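PDB 5N7Q: putative cathepsin d from Ixodes ricinus, which probably cleaves peptide bonds as an aspartic endopeptidase of the pepsin-like A1 family, here held with the inhibitor pepstatin A. Local coordinates for residues Lys194-Phe199 with Asp331-Phe335; Cys222-Thr228 with Pro310-Asp316. One frame throughout, in Å; residues are numbered along the deposited sequence. Where two conformers were deposited one is given.

Overall arrangement
Running from the N terminus, the chain first passes through Asp36, one of the two predicted catalytic aspartates, before reaching Lys194-Phe199. Contact 1 then closes a long loop, with 131 residues between its segments, by bringing Asp331-Phe335 against that segment near the C terminus. Contact 2 is nested inside it: Cys222-Thr228 and Pro310-Asp316 close a loop of 81 residues within the C-terminal lobe. The two meet directly, because strand 198-206 lies beside strand 222-226 in one sheet, with Phe199 N 2.9 Å from Ala224 O. Contact 2 pairs strands 222-226 and 312-314 in that sheet, just before the loop that carries the predicted catalytic Asp227, while contact 1 packs it onto the other large sheet through strand 332-337.

Contact 1: Lys194-Phe199 with Asp331-Phe335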
loop_
_atom_site.group_PDB
_atom_site.type_symbol
_atom_site.label_atom_id
_atom_site.label_comp_id
_atom_site.label_asym_id
_atom_site.label_seq_id
_atom_site.Cartn_x
_atom_site.Cartn_y
_atom_site.Cartn_z
ATOM N N LYS A 194 -10.437 10.662 8.571
ATOM C CA LYS A 194 -10.890 9.655 7.602
ATOM C C LYS A 194 -10.588 10.090 6.164
ATOM O O LYS A 194 -11.289 10.925 5.588
ATOM C CB LYS A 194 -12.365 9.339 7.809
ATOM C CG LYS A 194 -12.627 8.581 9.110
ATOM C CD LYS A 194 -14.112 8.581 9.478
ATOM C CE LYS A 194 -14.966 7.983 8.396
ATOM N NZ LYS A 194 -16.364 7.656 8.859
ATOM N N GLY A 195 -9.512 9.534 5.599
ATOM C CA GLY A 195 -9.078 9.872 4.235
ATOM C C GLY A 195 -8.115 8.779 3.843
ATOM O O GLY A 195 -8.499 7.761 3.231
ATOM N N TYR A 196 -6.866 8.954 4.278
ATOM C CA TYR A 196 -6.010 7.807 4.485
ATOM C C TYR A 196 -6.543 7.012 5.676
ATOM O O TYR A 196 -7.420 7.474 6.430
ATOM C CB TYR A 196 -4.565 8.221 4.764
ATOM C CG TYR A 196 -3.924 9.148 3.739
ATOM C CD1 TYR A 196 -3.769 8.768 2.418
ATOM C CD2 TYR A 196 -3.377 10.370 4.131
ATOM C CE1 TYR A 196 -3.173 9.607 1.487
ATOM C CE2 TYR A 196 -2.750 11.215 3.219
ATOM C CZ TYR A 196 -2.654 10.821 1.891
ATOM O OH TYR A 196 -2.033 11.677 0.982
ATOM N N TRP A 197 -5.995 5.829 5.851
ATOM C CA TRP A 197 -6.187 5.050 7.067
ATOM C C TRP A 197 -5.216 5.570 8.122
ATOM O O TRP A 197 -4.113 5.054 8.282
ATOM C CB TRP A 197 -5.989 3.569 6.778
ATOM C CG TRP A 197 -7.147 2.981 6.031
ATOM C CD1 TRP A 197 -7.287 2.846 4.664
ATOM C CD2 TRP A 197 -8.331 2.415 6.612
ATOM N NE1 TRP A 197 -8.490 2.237 4.386
ATOM C CE2 TRP A 197 -9.127 1.946 5.561
ATOM C CE3 TRP A 197 -8.771 2.236 7.932
ATOM C CZ2 TRP A 197 -10.350 1.319 5.780
ATOM C CZ3 TRP A 197 -9.963 1.638 8.157
ATOM C CH2 TRP A 197 -10.742 1.148 7.075
ATOM N N GLN A 198 -5.602 6.685 8.746
ATOM C CA GLN A 198 -4.723 7.517 9.567
ATOM C C GLN A 198 -5.041 7.364 11.050
ATOM O O GLN A 198 -6.215 7.217 11.423
ATOM C CB GLN A 198 -4.875 8.973 9.140
ATOM C CG GLN A 198 -3.862 9.946 9.739
ATOM C CD GLN A 198 -3.909 11.303 9.083
ATOM O OE1 GLN A 198 -4.098 11.420 7.859
ATOM N NE2 GLN A 198 -3.748 12.341 9.880
ATOM N N PHE A 199 -4.011 7.411 11.877
ATOM C CA PHE A 199 -4.154 7.207 13.327
ATOM C C PHE A 199 -2.980 7.814 14.069
ATOM O O PHE A 199 -1.990 8.214 13.463
ATOM C CB PHE A 199 -4.283 5.699 13.649
ATOM C CG PHE A 199 -3.222 4.870 13.000
ATOM C CD1 PHE A 199 -2.001 4.660 13.627
ATOM C CD2 PHE A 199 -3.408 4.350 11.723
ATOM C CE1 PHE A 199 -1.002 3.921 13.006
ATOM C CE2 PHE A 199 -2.414 3.612 11.112
ATOM C CZ PHE A 199 -1.206 3.403 11.741
ATOM N N ASP A 331 -14.264 2.157 12.007
ATOM C CA ASP A 331 -13.232 3.133 11.645
ATOM C C ASP A 331 -11.985 2.969 12.537
ATOM O O ASP A 331 -11.624 3.838 13.324
ATOM C CB ASP A 331 -13.792 4.570 11.736
ATOM C CG ASP A 331 -14.729 4.905 10.570
ATOM O OD1 ASP A 331 -14.503 4.418 9.436
ATOM O OD2 ASP A 331 -15.730 5.640 10.768
ATOM N N ARG A 332 -11.398 1.791 12.444
ATOM C CA ARG A 332 -10.210 1.470 13.237
ATOM C C ARG A 332 -9.294 0.568 12.407
ATOM O O ARG A 332 -9.692 -0.026 11.399
ATOM C CB ARG A 332 -10.612 0.820 14.558
ATOM C CG ARG A 332 -11.269 -0.541 14.416
ATOM C CD ARG A 332 -11.805 -1.080 15.713
ATOM N NE ARG A 332 -12.383 -2.404 15.484
ATOM C CZ ARG A 332 -12.593 -3.324 16.420
ATOM N NH1 ARG A 332 -12.325 -3.072 17.695
ATOM N NH2 ARG A 332 -13.138 -4.477 16.066
ATOM N N VAL A 333 -8.037 0.550 12.824
ATOM C CA VAL A 333 -6.981 -0.266 12.229
ATOM C C VAL A 333 -6.502 -1.218 13.299
ATOM O O VAL A 333 -6.260 -0.791 14.435
ATOM C CB VAL A 333 -5.814 0.579 11.664
ATOM C CG1 VAL A 333 -4.723 -0.350 11.099
ATOM C CG2 VAL A 333 -6.286 1.558 10.589
ATOM N N GLY A 334 -6.324 -2.488 12.922
ATOM C CA GLY A 334 -5.841 -3.512 13.842
ATOM C C GLY A 334 -4.480 -4.015 13.353
ATOM O O GLY A 334 -4.281 -4.202 12.133
ATOM N N PHE A 335 -3.578 -4.316 14.305
ATOM C CA PHE A 335 -2.259 -4.878 13.991
ATOM C C PHE A 335 -2.035 -6.124 14.856
ATOM O O PHE A 335 -2.315 -6.114 16.048
ATOM C CB PHE A 335 -1.107 -3.900 14.243
ATOM C CG PHE A 335 -1.135 -2.675 13.371
ATOM C CD1 PHE A 335 -0.915 -2.764 11.997
ATOM C CD2 PHE A 335 -1.387 -1.434 13.924
ATOM C CE1 PHE A 335 -0.932 -1.622 11.203
ATOM C CE2 PHE A 335 -1.419 -0.304 13.133
ATOM C CZ PHE A 335 -1.197 -0.391 11.789
#
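Lys194-Phe199 and Asp331-Phe335 meet almost wholly through side chains, and several of their polar groups find partners beyond the two segments. One polar pair bridges the segments: Lys194 NZ donates to Asp331 OD2 at 2.8 Å, a salt bridge on the partly exposed margin. Three other polar ends are satisfied from outside, Asp331 OD1 by the hydroxyl of Tyr129, Trp197 NE1 by Leu127 O, and Arg332 NE by Asp327, the residue that Asp331 and Arg332 both face in a G1 β-bulge. The CB of Arg332 accordingly points away from the interface.

Inward from the salt bridge the contact becomes apolar. Val333 CG2 lies 3.7 Å from Trp197 CE3 and 4.2 Å from Phe199 CD2, filling the space between the two aromatic side chains. Here the start of strand 198-206 of the C-terminal lobe sheet, with the loop leading into it, meets strand 332-337 of the sheet that links the two lobes of the pepsin-like fold, and the residue before it; the backbones stay apart, with CA atoms of Trp197 and Val333 separated by 7.5 Å, so side chains make the join. Further along, Phe335 turns its edge toward the face of Phe199 in an offset edge-to-face pair, centroids 5.8 Å apart and planes at 66°. The backbone of Phe199 is meanwhile hydrogen-bonded to Ala224, and that of Trp197, the centre of an inverse γ-turn, to Ala226. On the cleft side, Tyr196 OH hydrogen-bonds the backbone of the bound peptide.

Contact 2: Cys222-Thr228 with Pro310-Asp316; sequences CEAIADT and PLWILGD
Strands 222-226 and 312-314 run parallel, with Ala224, Ile225 and Ala226 paired with Trp312, Ile313 and Leu314 at CA separations of 4.4, 5.0 and 4.9 Å and short strand axes crossing at -31°. Pro310 O leads in, joined to Glu223 N by a water 2.8 Å from each. Leu311 (p, p) sets CD2 3.9 Å from Ile225 CG2. Trp312 N donates to Glu223 O (2.9 Å) and Trp312 O accepts from Ile225 N (2.8 Å); its m rotamer lays the indole beside Cys222, SG 3.6 Å from NE1, an oblique sulfur-aromatic contact.

Ile313 (m, t) points to the same face as Ile225 (p, t), its CG1 3.8 Å from Ile225 CD1 and its CG2 3.5 Å from Asp227 CB. This pairing is part of the psi-shaped motif of pepsin-like lobes, beside the predicted catalytic Asp227, whose OD2 hydrogen-bonds the bound peptide. Leu314 N donates to Ile225 O (2.8 Å) and Leu314 O accepts from Asp227 N (2.9 Å). Gly315, the N-cap of helix 316-319, brings CA 3.3 Å from Asp227 O. Asp316 begins the helix, its OD2 3.0 Å from a water that lies 2.9 Å from Thr228 O.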
loop_
_atom_site.group_PDB
_atom_site.type_symbol
_atom_site.label_atom_id
_atom_site.label_comp_id
_atom_site.label_asym_id
_atom_site.label_seq_id
_atom_site.Cartn_x
_atom_site.Cartn_y
_atom_site.Cartn_z
ATOM N N CYS A 222 2.717 11.370 17.398
ATOM C CA CYS A 222 2.706 11.750 15.994
ATOM C C CYS A 222 1.571 11.042 15.297
ATOM O O CYS A 222 0.906 10.218 15.904
ATOM C CB CYS A 222 4.068 11.417 15.329
ATOM S SG CYS A 222 4.580 9.716 15.554
ATOM N N GLU A 223 1.362 11.386 14.027
ATOM C CA GLU A 223 0.290 10.814 13.187
ATOM C C GLU A 223 0.960 9.882 12.173
ATOM O O GLU A 223 2.113 10.105 11.763
ATOM C CB GLU A 223 -0.545 11.894 12.441
ATOM C CG GLU A 223 -1.569 12.739 13.242
ATOM C CD GLU A 223 -2.908 12.037 13.586
ATOM O OE1 GLU A 223 -3.892 11.967 12.747
ATOM O OE2 GLU A 223 -2.999 11.637 14.771
ATOM N N ALA A 224 0.240 8.845 11.749
ATOM C CA ALA A 224 0.713 7.880 10.770
ATOM C C ALA A 224 -0.450 7.365 9.941
ATOM O O ALA A 224 -1.606 7.494 10.318
ATOM C CB ALA A 224 1.376 6.688 11.461
ATOM N N ILE A 225 -0.132 6.727 8.821
ATOM C CA ILE A 225 -1.122 5.982 8.008
ATOM C C ILE A 225 -0.610 4.579 7.747
ATOM O O ILE A 225 0.616 4.352 7.727
ATOM C CB ILE A 225 -1.481 6.716 6.674
ATOM C CG1 ILE A 225 -0.330 6.638 5.647
ATOM C CG2 ILE A 225 -1.842 8.181 6.974
ATOM C CD1 ILE A 225 -0.661 7.206 4.277
ATOM N N ALA A 226 -1.522 3.656 7.510
ATOM C CA ALA A 226 -1.178 2.306 7.068
ATOM C C ALA A 226 -1.403 2.236 5.563
ATOM O O ALA A 226 -2.524 2.352 5.113
ATOM C CB ALA A 226 -2.020 1.282 7.787
ATOM N N ASP A 227 -0.328 2.104 4.792
ATOM C CA ASP A 227 -0.400 2.218 3.324
ATOM C C ASP A 227 0.252 1.043 2.620
ATOM O O ASP A 227 1.467 1.004 2.456
ATOM C CB ASP A 227 0.234 3.505 2.840
ATOM C CG ASP A 227 0.054 3.712 1.371
ATOM O OD1 ASP A 227 -0.643 2.909 0.715
ATOM O OD2 ASP A 227 0.599 4.718 0.848
ATOM N N THR A 228 -0.581 0.110 2.176
ATOM C CA THR A 228 -0.104 -1.050 1.429
ATOM C C THR A 228 0.595 -0.713 0.107
ATOM O O THR A 228 1.308 -1.548 -0.437
ATOM C CB THR A 228 -1.270 -1.997 1.127
ATOM O OG1 THR A 228 -2.261 -1.289 0.396
ATOM C CG2 THR A 228 -1.900 -2.546 2.383
ATOM N N PRO A 310 2.591 16.725 8.968
ATOM C CA PRO A 310 3.609 15.705 9.154
ATOM C C PRO A 310 3.009 14.391 9.603
ATOM O O PRO A 310 2.162 14.353 10.501
ATOM C CB PRO A 310 4.518 16.264 10.248
ATOM C CG PRO A 310 4.213 17.710 10.347
ATOM C CD PRO A 310 2.850 17.926 9.792
ATOM N N LEU A 311 3.405 13.324 8.928
ATOM C CA LEU A 311 3.023 12.006 9.369
ATOM C C LEU A 311 3.973 10.968 8.837
ATOM O O LEU A 311 4.834 11.236 7.991
ATOM C CB LEU A 311 1.557 11.660 9.042
ATOM C CG LEU A 311 1.150 11.646 7.570
ATOM C CD1 LEU A 311 1.567 10.357 6.890
ATOM C CD2 LEU A 311 -0.348 11.813 7.376
ATOM N N TRP A 312 3.874 9.806 9.443
ATOM C CA TRP A 312 4.642 8.646 9.036
ATOM C C TRP A 312 3.761 7.760 8.194
ATOM O O TRP A 312 2.594 7.505 8.542
ATOM C CB TRP A 312 5.085 7.838 10.261
ATOM C CG TRP A 312 6.051 8.573 11.174
ATOM C CD1 TRP A 312 5.750 9.574 12.052
ATOM C CD2 TRP A 312 7.466 8.332 11.315
ATOM N NE1 TRP A 312 6.880 9.972 12.735
ATOM C CE2 TRP A 312 7.949 9.233 12.296
ATOM C CE3 TRP A 312 8.365 7.441 10.711
ATOM C CZ2 TRP A 312 9.298 9.276 12.671
ATOM C CZ3 TRP A 312 9.698 7.487 11.089
ATOM C CH2 TRP A 312 10.144 8.390 12.072
ATOM N N ILE A 313 4.286 7.295 7.074
ATOM C CA ILE A 313 3.573 6.286 6.287
ATOM C C ILE A 313 4.169 4.921 6.621
ATOM O O ILE A 313 5.370 4.675 6.362
ATOM C CB ILE A 313 3.657 6.527 4.773
ATOM C CG1 ILE A 313 3.053 7.892 4.365
ATOM C CG2 ILE A 313 2.949 5.385 4.047
ATOM C CD1 ILE A 313 3.209 8.236 2.886
ATOM N N LEU A 314 3.355 4.064 7.208
ATOM C CA LEU A 314 3.727 2.686 7.507
ATOM C C LEU A 314 3.372 1.836 6.293
ATOM O O LEU A 314 2.238 1.461 6.088
ATOM C CB LEU A 314 3.025 2.220 8.782
ATOM C CG LEU A 314 3.282 3.044 10.056
ATOM C CD1 LEU A 314 2.673 2.384 11.266
ATOM C CD2 LEU A 314 4.771 3.253 10.255
ATOM N N GLY A 315 4.360 1.602 5.445
ATOM C CA GLY A 315 4.225 0.806 4.235
ATOM C C GLY A 315 4.611 -0.638 4.472
ATOM O O GLY A 315 4.544 -1.127 5.603
ATOM N N ASP A 316 4.983 -1.325 3.383
ATOM C CA ASP A 316 5.126 -2.775 3.386
ATOM C C ASP A 316 6.191 -3.261 4.377
ATOM O O ASP A 316 6.095 -4.356 4.920
ATOM C CB ASP A 316 5.445 -3.306 1.988
ATOM C CG ASP A 316 4.418 -2.918 0.930
ATOM O OD1 ASP A 316 3.227 -2.680 1.303
ATOM O OD2 ASP A 316 4.795 -2.865 -0.280
HETATM O O HOH W 1 2.842 13.609 13.061
HETATM O O HOH W 2 2.861 -2.790 -2.598
#